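Local coordinates for protein metalloregulator ScaR (Streptococcus gordonii, PDB 3HRS) that represses transcription when activated by manganese, probably by binding operator DNA as a homodimer of the DtxR/MntR family, at residues A[4-8]-A[43-49]; A[76-80]-A[122-128]; A[152-158]-A[208-214]. All coordinates share one frame; numbering follows the deposited sequence.

How the contacts relate
The three contacts follow one another along the chain, each in a different family region. Contact 1 joins helix 4-13 to the end of helix 34-46 and the turn after it, in the N-terminal DNA-binding region. Its centre lies about 24 Å from that of contact 2 and about 31 Å from that of contact 3. It touches neither. Contacts 2 and 3 have centres about 15 Å apart and do meet. H124 O and V157 N, 3.1 Å apart, probably form a hydrogen bond that ties the 122-128 loop to the strand in 152-158. One sulfate is shared by both contacts. Contact 2 holds E79, C122 and H124 of the zinc site, and D159 follows directly after contact 3. No zinc is bound to this chain.

Contact 1: A[4-8]-A[43-49]; sequences KEDYL and KLLAEEL. With SO4 (sulfate ion), chain E.
K4 carries the polar side of this contact between helix 4-13 and the end of helix 34-46. K4 NZ forms a salt bridge to E47 OE2, and the bond is weak at 3.3 Å. The two side chains cross at about a right angle. The K4 chain runs out extended and bends only at its last torsion, chi4 80°, which leaves NZ beside the carboxylate oxygen in this long bond. The E47 chain is extended beyond CG.

A sulfate joins the two segments on this side. K4 N donates to its O2 at 3.3 Å, and K43 NZ approaches the same oxygen at 3.4 Å in a weak bond. The K43 chain is extended throughout, from chi1 180° onward, and this carries NZ to the sulfate.

E48 ends helix 34-46 as the C-prime residue of a Schellman motif, with L49 N bonded to L44 O. The Schellman turn brings L49 back beside helix 4-13. In this winged helix-turn-helix region, helix 34-46 is probably the recognition helix.

The apolar contacts lie between the helices. L44 uses both methyl groups: L44 CD1 rests on K4 CB at 3.7 Å and L44 CD2 on Y7 CB at 3.9 Å. L8 CD1 meets L49 CG at 3.9 Å, the two chains crossing nearly at right angles. Helix 62-84 covers this end, with L67 and V68 against L8 and L63 against L49.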
loop_
_atom_site.group_PDB
_atom_site.type_symbol
_atom_site.label_atom_id
_atom_site.label_comp_id
_atom_site.label_asym_id
_atom_site.label_seq_id
_atom_site.Cartn_x
_atom_site.Cartn_y
_atom_site.Cartn_z
ATOM N N LYS A 4 19.797 -0.393 1.202
ATOM C CA LYS A 4 20.691 -0.816 0.129
ATOM C C LYS A 4 20.012 -0.719 -1.235
ATOM O O LYS A 4 20.675 -0.602 -2.263
ATOM C CB LYS A 4 21.289 -2.219 0.381
ATOM C CG LYS A 4 20.337 -3.411 0.278
ATOM C CD LYS A 4 21.127 -4.689 0.543
ATOM C CE LYS A 4 20.269 -5.821 1.122
ATOM N NZ LYS A 4 19.467 -6.559 0.097
ATOM N N GLU A 5 18.689 -0.756 -1.246
ATOM C CA GLU A 5 17.985 -0.682 -2.510
ATOM C C GLU A 5 18.134 0.718 -3.102
ATOM O O GLU A 5 18.226 0.876 -4.320
ATOM C CB GLU A 5 16.522 -1.095 -2.347
ATOM C CG GLU A 5 16.341 -2.562 -1.941
ATOM C CD GLU A 5 14.897 -2.924 -1.604
ATOM O OE1 GLU A 5 14.001 -2.743 -2.465
ATOM O OE2 GLU A 5 14.665 -3.404 -0.471
ATOM N N ASP A 6 18.200 1.730 -2.240
ATOM C CA ASP A 6 18.321 3.115 -2.698
ATOM C C ASP A 6 19.716 3.375 -3.206
ATOM O O ASP A 6 19.939 4.248 -4.029
ATOM C CB ASP A 6 18.027 4.098 -1.573
ATOM C CG ASP A 6 16.622 3.993 -1.070
ATOM O OD1 ASP A 6 16.427 4.210 0.143
ATOM O OD2 ASP A 6 15.717 3.693 -1.881
ATOM N N TYR A 7 20.668 2.620 -2.695
ATOM C CA TYR A 7 22.027 2.756 -3.165
ATOM C C TYR A 7 22.167 2.116 -4.544
ATOM O O TYR A 7 22.733 2.714 -5.453
ATOM C CB TYR A 7 22.990 2.116 -2.169
ATOM C CG TYR A 7 23.431 3.027 -1.050
ATOM C CD1 TYR A 7 22.741 3.073 0.147
ATOM C CD2 TYR A 7 24.555 3.822 -1.187
ATOM C CE1 TYR A 7 23.156 3.902 1.176
ATOM C CE2 TYR A 7 24.976 4.648 -0.171
ATOM C CZ TYR A 7 24.275 4.689 1.009
ATOM O OH TYR A 7 24.702 5.518 2.023
ATOM N N LEU A 8 21.650 0.898 -4.693
ATOM C CA LEU A 8 21.772 0.158 -5.945
ATOM C C LEU A 8 21.110 0.923 -7.060
ATOM O O LEU A 8 21.622 0.928 -8.178
ATOM C CB LEU A 8 21.136 -1.234 -5.870
ATOM C CG LEU A 8 22.059 -2.444 -5.714
ATOM C CD1 LEU A 8 21.339 -3.656 -6.258
ATOM C CD2 LEU A 8 23.394 -2.257 -6.434
ATOM N N LYS A 43 28.787 -3.825 2.558
ATOM C CA LYS A 43 27.608 -4.692 2.608
ATOM C C LYS A 43 27.207 -5.133 1.199
ATOM O O LYS A 43 27.003 -6.337 0.946
ATOM C CB LYS A 43 26.439 -3.971 3.295
ATOM C CG LYS A 43 25.143 -4.787 3.395
ATOM C CD LYS A 43 24.058 -4.024 4.161
ATOM C CE LYS A 43 22.758 -4.834 4.299
ATOM N NZ LYS A 43 21.671 -4.065 4.995
ATOM N N LEU A 44 27.101 -4.149 0.296
ATOM C CA LEU A 44 26.833 -4.389 -1.123
ATOM C C LEU A 44 27.864 -5.339 -1.743
ATOM O O LEU A 44 27.496 -6.263 -2.471
ATOM C CB LEU A 44 26.760 -3.067 -1.899
ATOM C CG LEU A 44 25.375 -2.548 -2.306
ATOM C CD1 LEU A 44 24.232 -3.247 -1.590
ATOM C CD2 LEU A 44 25.250 -1.044 -2.149
ATOM N N LEU A 45 29.147 -5.141 -1.459
ATOM C CA LEU A 45 30.133 -6.132 -1.903
ATOM C C LEU A 45 29.821 -7.503 -1.313
ATOM O O LEU A 45 29.774 -8.495 -2.029
ATOM C CB LEU A 45 31.545 -5.740 -1.504
ATOM C CG LEU A 45 32.384 -4.871 -2.417
ATOM C CD1 LEU A 45 32.000 -5.113 -3.862
ATOM C CD2 LEU A 45 32.184 -3.433 -2.038
ATOM N N ALA A 46 29.616 -7.552 -0.001
ATOM C CA ALA A 46 29.442 -8.829 0.681
ATOM C C ALA A 46 28.227 -9.583 0.172
ATOM O O ALA A 46 28.233 -10.812 0.143
ATOM C CB ALA A 46 29.343 -8.629 2.174
ATOM N N GLU A 47 27.182 -8.854 -0.222
ATOM C CA GLU A 47 25.984 -9.509 -0.744
ATOM C C GLU A 47 26.135 -9.856 -2.227
ATOM O O GLU A 47 25.205 -10.323 -2.884
ATOM C CB GLU A 47 24.750 -8.670 -0.493
ATOM C CG GLU A 47 24.221 -8.781 0.925
ATOM C CD GLU A 47 22.781 -8.321 1.038
ATOM O OE1 GLU A 47 22.474 -7.570 1.993
ATOM O OE2 GLU A 47 21.957 -8.703 0.168
ATOM N N GLU A 48 27.334 -9.645 -2.744
ATOM C CA GLU A 48 27.628 -9.997 -4.119
ATOM C C GLU A 48 26.639 -9.334 -5.095
ATOM O O GLU A 48 26.345 -9.884 -6.154
ATOM C CB GLU A 48 27.667 -11.516 -4.261
ATOM C CG GLU A 48 28.595 -12.148 -3.244
ATOM C CD GLU A 48 28.596 -13.674 -3.292
ATOM O OE1 GLU A 48 27.552 -14.260 -3.687
ATOM O OE2 GLU A 48 29.641 -14.286 -2.932
ATOM N N LEU A 49 26.149 -8.148 -4.728
ATOM C CA LEU A 49 25.372 -7.292 -5.635
ATOM C C LEU A 49 26.271 -6.546 -6.632
ATOM O O LEU A 49 25.890 -6.336 -7.777
ATOM C CB LEU A 49 24.549 -6.280 -4.841
ATOM C CG LEU A 49 23.116 -6.667 -4.506
ATOM C CD1 LEU A 49 22.871 -8.150 -4.702
ATOM C CD2 LEU A 49 22.756 -6.213 -3.089
HETATM S S SO4 E . 17.959 -2.839 4.175
HETATM O O1 SO4 E . 16.756 -2.158 3.694
HETATM O O2 SO4 E . 19.150 -2.006 3.991
HETATM O O3 SO4 E . 17.808 -3.122 5.599
HETATM O O4 SO4 E . 18.104 -4.095 3.442
#

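Contact 2: A[76-80]-A[122-128]; sequences RLIEV and CPHGGTI. With SO4 (sulfate ion), chain C.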
loop_
_atom_site.group_PDB
_atom_site.type_symbol
_atom_site.label_atom_id
_atom_site.label_comp_id
_atom_site.label_asym_id
_atom_site.label_seq_id
_atom_site.Cartn_x
_atom_site.Cartn_y
_atom_site.Cartn_z
ATOM N N ARG A 76 7.662 1.556 -10.607
ATOM C CA ARG A 76 6.837 1.884 -11.758
ATOM C C ARG A 76 5.418 1.281 -11.706
ATOM O O ARG A 76 4.478 1.898 -12.167
ATOM C CB ARG A 76 7.548 1.583 -13.085
ATOM C CG ARG A 76 8.699 2.537 -13.319
ATOM C CD ARG A 76 9.783 2.033 -14.285
ATOM N NE ARG A 76 10.866 3.015 -14.335
ATOM C CZ ARG A 76 11.890 2.984 -15.185
ATOM N NH1 ARG A 76 11.996 2.017 -16.092
ATOM N NH2 ARG A 76 12.813 3.936 -15.128
ATOM N N LEU A 77 5.231 0.085 -11.165
ATOM C CA LEU A 77 3.856 -0.390 -11.082
ATOM C C LEU A 77 3.034 0.421 -10.045
ATOM O O LEU A 77 1.891 0.759 -10.292
ATOM C CB LEU A 77 3.777 -1.887 -10.836
ATOM C CG LEU A 77 4.246 -2.832 -11.944
ATOM C CD1 LEU A 77 4.521 -4.252 -11.398
ATOM C CD2 LEU A 77 3.218 -2.903 -12.987
ATOM N N ILE A 78 3.634 0.771 -8.915
ATOM C CA ILE A 78 2.968 1.656 -7.968
ATOM C C ILE A 78 2.682 2.993 -8.658
ATOM O O ILE A 78 1.619 3.588 -8.495
ATOM C CB ILE A 78 3.811 1.902 -6.692
ATOM C CG1 ILE A 78 4.037 0.600 -5.902
ATOM C CG2 ILE A 78 3.123 2.852 -5.784
ATOM C CD1 ILE A 78 2.787 -0.208 -5.740
ATOM N N GLU A 79 3.632 3.477 -9.439
ATOM C CA GLU A 79 3.403 4.735 -10.134
ATOM C C GLU A 79 2.152 4.590 -10.982
ATOM O O GLU A 79 1.206 5.336 -10.788
ATOM C CB GLU A 79 4.594 5.122 -10.995
ATOM C CG GLU A 79 4.356 6.345 -11.845
ATOM C CD GLU A 79 4.845 7.606 -11.183
ATOM O OE1 GLU A 79 4.561 8.704 -11.725
ATOM O OE2 GLU A 79 5.523 7.488 -10.130
ATOM N N VAL A 80 2.157 3.620 -11.907
ATOM C CA VAL A 80 1.011 3.331 -12.763
ATOM C C VAL A 80 -0.274 3.144 -11.969
ATOM O O VAL A 80 -1.309 3.622 -12.376
ATOM C CB VAL A 80 1.187 2.047 -13.565
ATOM C CG1 VAL A 80 -0.172 1.605 -14.187
ATOM C CG2 VAL A 80 2.240 2.238 -14.640
ATOM N N CYS A 122 5.448 2.718 -17.348
ATOM C CA CYS A 122 4.770 3.656 -16.447
ATOM C C CYS A 122 4.464 4.974 -17.194
ATOM O O CYS A 122 4.973 5.203 -18.301
ATOM C CB CYS A 122 5.605 3.946 -15.206
ATOM S SG CYS A 122 7.141 4.842 -15.513
ATOM N N PRO A 123 3.640 5.853 -16.594
ATOM C CA PRO A 123 3.219 7.046 -17.352
ATOM C C PRO A 123 4.371 7.957 -17.824
ATOM O O PRO A 123 4.140 8.760 -18.724
ATOM C CB PRO A 123 2.296 7.799 -16.373
ATOM C CG PRO A 123 1.945 6.784 -15.304
ATOM C CD PRO A 123 3.141 5.875 -15.209
ATOM N N HIS A 124 5.575 7.847 -17.269
ATOM C CA HIS A 124 6.658 8.693 -17.772
ATOM C C HIS A 124 7.540 8.028 -18.805
ATOM O O HIS A 124 8.634 8.521 -19.085
ATOM C CB HIS A 124 7.517 9.231 -16.646
ATOM C CG HIS A 124 6.781 10.145 -15.730
ATOM N ND1 HIS A 124 6.552 9.843 -14.405
ATOM C CD2 HIS A 124 6.206 11.350 -15.951
ATOM C CE1 HIS A 124 5.883 10.832 -13.843
ATOM N NE2 HIS A 124 5.665 11.760 -14.758
ATOM N N GLY A 125 7.077 6.914 -19.364
ATOM C CA GLY A 125 7.779 6.271 -20.459
ATOM C C GLY A 125 8.841 5.285 -20.002
ATOM O O GLY A 125 9.430 4.531 -20.806
ATOM N N GLY A 126 9.102 5.305 -18.700
ATOM C CA GLY A 126 9.953 4.298 -18.104
ATOM C C GLY A 126 9.366 2.931 -18.382
ATOM O O GLY A 126 8.144 2.693 -18.201
ATOM N N THR A 127 10.234 2.023 -18.805
ATOM C CA THR A 127 9.822 0.660 -19.113
ATOM C C THR A 127 9.678 -0.207 -17.850
ATOM O O THR A 127 10.335 0.048 -16.844
ATOM C CB THR A 127 10.801 0.010 -20.076
ATOM O OG1 THR A 127 10.684 -1.411 -19.969
ATOM C CG2 THR A 127 12.188 0.402 -19.688
ATOM N N ILE A 128 8.793 -1.206 -17.908
ATOM C CA ILE A 128 8.480 -2.045 -16.752
ATOM C C ILE A 128 8.757 -3.518 -16.984
ATOM O O ILE A 128 7.925 -4.253 -17.509
ATOM C CB ILE A 128 7.003 -1.966 -16.364
ATOM C CG1 ILE A 128 6.585 -0.554 -15.996
ATOM C CG2 ILE A 128 6.744 -2.796 -15.135
ATOM C CD1 ILE A 128 5.094 -0.470 -15.670
HETATM S S SO4 C . 13.865 7.253 -13.962
HETATM O O1 SO4 C . 13.415 7.470 -15.343
HETATM O O2 SO4 C . 15.113 6.497 -14.013
HETATM O O3 SO4 C . 14.116 8.527 -13.272
HETATM O O4 SO4 C . 12.845 6.483 -13.230
#
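V80 and C122 bring the backbones closest, with CA atoms 5.3 Å apart, where one turn of helix 62-84 meets an irregular loop that makes a type I turn from C122 to G125. R76 lies along the loop. Its CG lies anti to the carbonyl carbon, chi1 -69°, and the chain stays extended to NE. R76 NH1 donates to T127 O at 2.7 Å, using a lone pair in the carbonyl plane. The bond also lies nearly in the guanidinium plane. G126 CA sits over one face of the R76 guanidinium, 3.6 Å above it. NH1 has a second partner in E137, which also accepts from T127 N. R76 NH2 donates to sulfate O4 at 3.2 Å.

The apolar part lies closer to the helix. V80 CG2 packs on C122 CB and on P123 CD, both at 3.8 Å. I128 packs beside it, CG1 against R76 CB and CG2 near L77 CG. E79 lays its CG on P123 CD at 3.6 Å. A bend at chi2, 94°, turns its carboxylate toward H124. E79 OE1 lies 3.3 Å from H124 CE1, oblique to the ring.

E79, C122 and H124 are zinc ligands, and D159, beside H124, is a fourth; no zinc is bound to this chain here. E79 and H124 are already close. C122 SG lies 3.5 Å from R76 CG, apart from them, so metal binding would probably need some rearrangement.

Contact 3: A[152-158]-A[208-214]; sequences YILARVH and QIYVEKI. With SO4 (sulfate ion), chain C.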
loop_
_atom_site.group_PDB
_atom_site.type_symbol
_atom_site.label_atom_id
_atom_site.label_comp_id
_atom_site.label_asym_id
_atom_site.label_seq_id
_atom_site.Cartn_x
_atom_site.Cartn_y
_atom_site.Cartn_z
ATOM N N TYR A 152 10.315 15.265 -33.135
ATOM C CA TYR A 152 10.660 14.222 -32.169
ATOM C C TYR A 152 9.479 13.928 -31.227
ATOM O O TYR A 152 8.698 14.827 -30.901
ATOM C CB TYR A 152 11.860 14.659 -31.328
ATOM C CG TYR A 152 13.222 14.324 -31.905
ATOM C CD1 TYR A 152 13.859 15.178 -32.805
ATOM C CD2 TYR A 152 13.890 13.168 -31.522
ATOM C CE1 TYR A 152 15.112 14.876 -33.321
ATOM C CE2 TYR A 152 15.143 12.859 -32.031
ATOM C CZ TYR A 152 15.750 13.714 -32.932
ATOM O OH TYR A 152 16.999 13.400 -33.426
ATOM N N ILE A 153 9.337 12.678 -30.789
ATOM C CA ILE A 153 8.406 12.383 -29.702
ATOM C C ILE A 153 9.125 12.479 -28.366
ATOM O O ILE A 153 10.245 11.981 -28.213
ATOM C CB ILE A 153 7.829 10.968 -29.764
ATOM C CG1 ILE A 153 7.666 10.482 -31.199
ATOM C CG2 ILE A 153 6.496 10.924 -29.051
ATOM C CD1 ILE A 153 7.107 9.049 -31.262
ATOM N N LEU A 154 8.486 13.118 -27.397
ATOM C CA LEU A 154 9.023 13.146 -26.043
ATOM C C LEU A 154 8.648 11.850 -25.350
ATOM O O LEU A 154 7.596 11.757 -24.723
ATOM C CB LEU A 154 8.448 14.318 -25.270
ATOM C CG LEU A 154 9.178 14.535 -23.960
ATOM C CD1 LEU A 154 10.604 14.119 -24.171
ATOM C CD2 LEU A 154 9.081 15.996 -23.572
ATOM N N ALA A 155 9.517 10.848 -25.451
ATOM C CA ALA A 155 9.135 9.485 -25.083
ATOM C C ALA A 155 9.273 9.145 -23.607
ATOM O O ALA A 155 8.417 8.452 -23.062
ATOM C CB ALA A 155 9.850 8.476 -25.937
ATOM N N ARG A 156 10.334 9.617 -22.956
ATOM C CA ARG A 156 10.470 9.401 -21.512
ATOM C C ARG A 156 11.090 10.603 -20.810
ATOM O O ARG A 156 11.737 11.426 -21.431
ATOM C CB ARG A 156 11.259 8.117 -21.217
ATOM C CG ARG A 156 11.789 8.018 -19.801
ATOM C CD ARG A 156 12.363 6.633 -19.485
ATOM N NE ARG A 156 13.700 6.405 -20.022
ATOM C CZ ARG A 156 14.750 6.043 -19.287
ATOM N NH1 ARG A 156 14.635 5.884 -17.974
ATOM N NH2 ARG A 156 15.926 5.842 -19.865
ATOM N N VAL A 157 10.857 10.710 -19.513
ATOM C CA VAL A 157 11.489 11.732 -18.698
ATOM C C VAL A 157 11.839 11.037 -17.401
ATOM O O VAL A 157 11.200 10.063 -17.028
ATOM C CB VAL A 157 10.534 12.889 -18.376
ATOM C CG1 VAL A 157 9.847 13.370 -19.621
ATOM C CG2 VAL A 157 9.502 12.449 -17.363
ATOM N N HIS A 158 12.866 11.514 -16.718
ATOM C CA HIS A 158 13.243 10.905 -15.459
ATOM C C HIS A 158 12.207 11.265 -14.423
ATOM O O HIS A 158 11.603 12.312 -14.502
ATOM C CB HIS A 158 14.648 11.353 -15.028
ATOM C CG HIS A 158 15.738 10.459 -15.530
ATOM N ND1 HIS A 158 16.146 9.333 -14.848
ATOM C CD2 HIS A 158 16.481 10.504 -16.661
ATOM C CE1 HIS A 158 17.104 8.730 -15.533
ATOM N NE2 HIS A 158 17.324 9.419 -16.637
ATOM N N GLN A 208 18.169 14.693 -19.372
ATOM C CA GLN A 208 17.178 13.953 -18.595
ATOM C C GLN A 208 15.881 13.695 -19.349
ATOM O O GLN A 208 14.924 13.174 -18.795
ATOM C CB GLN A 208 16.827 14.745 -17.343
ATOM C CG GLN A 208 17.807 14.628 -16.210
ATOM C CD GLN A 208 17.503 15.630 -15.123
ATOM O OE1 GLN A 208 17.106 15.267 -14.016
ATOM N NE2 GLN A 208 17.661 16.907 -15.442
ATOM N N ILE A 209 15.847 14.094 -20.606
ATOM C CA ILE A 209 14.651 14.005 -21.413
ATOM C C ILE A 209 14.961 13.058 -22.557
ATOM O O ILE A 209 16.011 13.169 -23.205
ATOM C CB ILE A 209 14.337 15.385 -21.967
ATOM C CG1 ILE A 209 13.643 16.218 -20.905
ATOM C CG2 ILE A 209 13.511 15.303 -23.230
ATOM C CD1 ILE A 209 13.820 17.688 -21.160
ATOM N N TYR A 210 14.071 12.114 -22.812
ATOM C CA TYR A 210 14.371 11.098 -23.803
ATOM C C TYR A 210 13.443 11.217 -24.994
ATOM O O TYR A 210 12.217 11.283 -24.818
ATOM C CB TYR A 210 14.236 9.718 -23.174
ATOM C CG TYR A 210 15.212 9.466 -22.069
ATOM C CD1 TYR A 210 15.075 10.098 -20.843
ATOM C CD2 TYR A 210 16.278 8.583 -22.245
ATOM C CE1 TYR A 210 15.969 9.852 -19.812
ATOM C CE2 TYR A 210 17.178 8.334 -21.226
ATOM C CZ TYR A 210 17.017 8.968 -20.014
ATOM O OH TYR A 210 17.912 8.731 -19.009
ATOM N N VAL A 211 14.016 11.229 -26.198
ATOM C CA VAL A 211 13.218 11.388 -27.412
ATOM C C VAL A 211 13.427 10.300 -28.463
ATOM O O VAL A 211 14.352 9.493 -28.376
ATOM C CB VAL A 211 13.497 12.716 -28.071
ATOM C CG1 VAL A 211 13.165 13.835 -27.110
ATOM C CG2 VAL A 211 14.963 12.775 -28.528
ATOM N N GLU A 212 12.547 10.290 -29.456
ATOM C CA GLU A 212 12.670 9.378 -30.584
ATOM C C GLU A 212 12.183 10.066 -31.856
ATOM O O GLU A 212 11.040 10.522 -31.920
ATOM C CB GLU A 212 11.908 8.075 -30.328
ATOM C CG GLU A 212 12.821 6.878 -30.102
ATOM C CD GLU A 212 12.910 6.478 -28.654
ATOM O OE1 GLU A 212 12.143 7.037 -27.854
ATOM O OE2 GLU A 212 13.734 5.602 -28.309
ATOM N N LYS A 213 13.057 10.145 -32.860
ATOM C CA LYS A 213 12.808 10.983 -34.039
ATOM C C LYS A 213 11.609 10.505 -34.828
ATOM O O LYS A 213 11.644 9.439 -35.441
ATOM C CB LYS A 213 14.028 11.039 -34.964
ATOM C CG LYS A 213 13.755 11.773 -36.284
ATOM C CD LYS A 213 14.595 11.228 -37.442
ATOM C CE LYS A 213 14.145 9.825 -37.879
ATOM N NZ LYS A 213 12.969 9.821 -38.803
ATOM N N ILE A 214 10.549 11.304 -34.811
ATOM C CA ILE A 214 9.365 10.990 -35.590
ATOM C C ILE A 214 9.498 11.632 -36.972
ATOM O O ILE A 214 9.263 10.987 -37.998
ATOM C CB ILE A 214 8.070 11.434 -34.864
ATOM C CG1 ILE A 214 6.936 11.648 -35.864
ATOM C CG2 ILE A 214 8.301 12.707 -34.083
ATOM C CD1 ILE A 214 5.824 12.529 -35.336
ATOM O OXT ILE A 214 9.882 12.799 -37.098
HETATM S S SO4 C . 13.865 7.253 -13.962
HETATM O O1 SO4 C . 13.415 7.470 -15.343
HETATM O O2 SO4 C . 15.113 6.497 -14.013
HETATM O O3 SO4 C . 14.116 8.527 -13.272
HETATM O O4 SO4 C . 12.845 6.483 -13.230
#
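R156 and Y210 lie side by side on one face of the sheet and point the same way. The guanidinium sits over the phenol ring in a cation-pi contact, with R156 CZ 3.9 Å from the Y210 ring centroid and 15° off its normal. The two planes are tilted by 35°, so the groups are not parallel. The bend in R156 at chi3, 78°, folds the guanidinium back over the ring. NH2 is also held by H139 O.

H158 comes to the far end of Y210. H158 NE2 is hydrogen-bonded to Y210 OH at 2.5 Å, and either could be the donor. The rings are oblique, and H158 CD2 lies at the edge of the tyrosine. On its other side H158 ND1 donates to sulfate O3 at 2.7 Å, while R156 NH1 makes a weak bond to O1.

At the other end the Y152 ring has K213 CA over one face, a CH-pi contact 3.8 Å from the centroid. V211 CG2 packs obliquely against the same ring. Y152 OH is bonded to E148 O.

The strands are antiparallel and belong to the SH3-like FeoA domain, 209-212 being an outer strand of its sheet. A classic beta bulge sets A155 and R156 opposite Y210, whose O accepts from A155 N at 2.8 Å and R156 N at 3.1 Å. L154 lies on the opposite face with I209 and V211.

R156, H158 and R76 all bond the same sulfate, which probably comes from the crystallisation liquor, so the spot suits an anion. Y210 touches R156 with its ring face and H158 through its hydroxyl, which would limit the freedom of both.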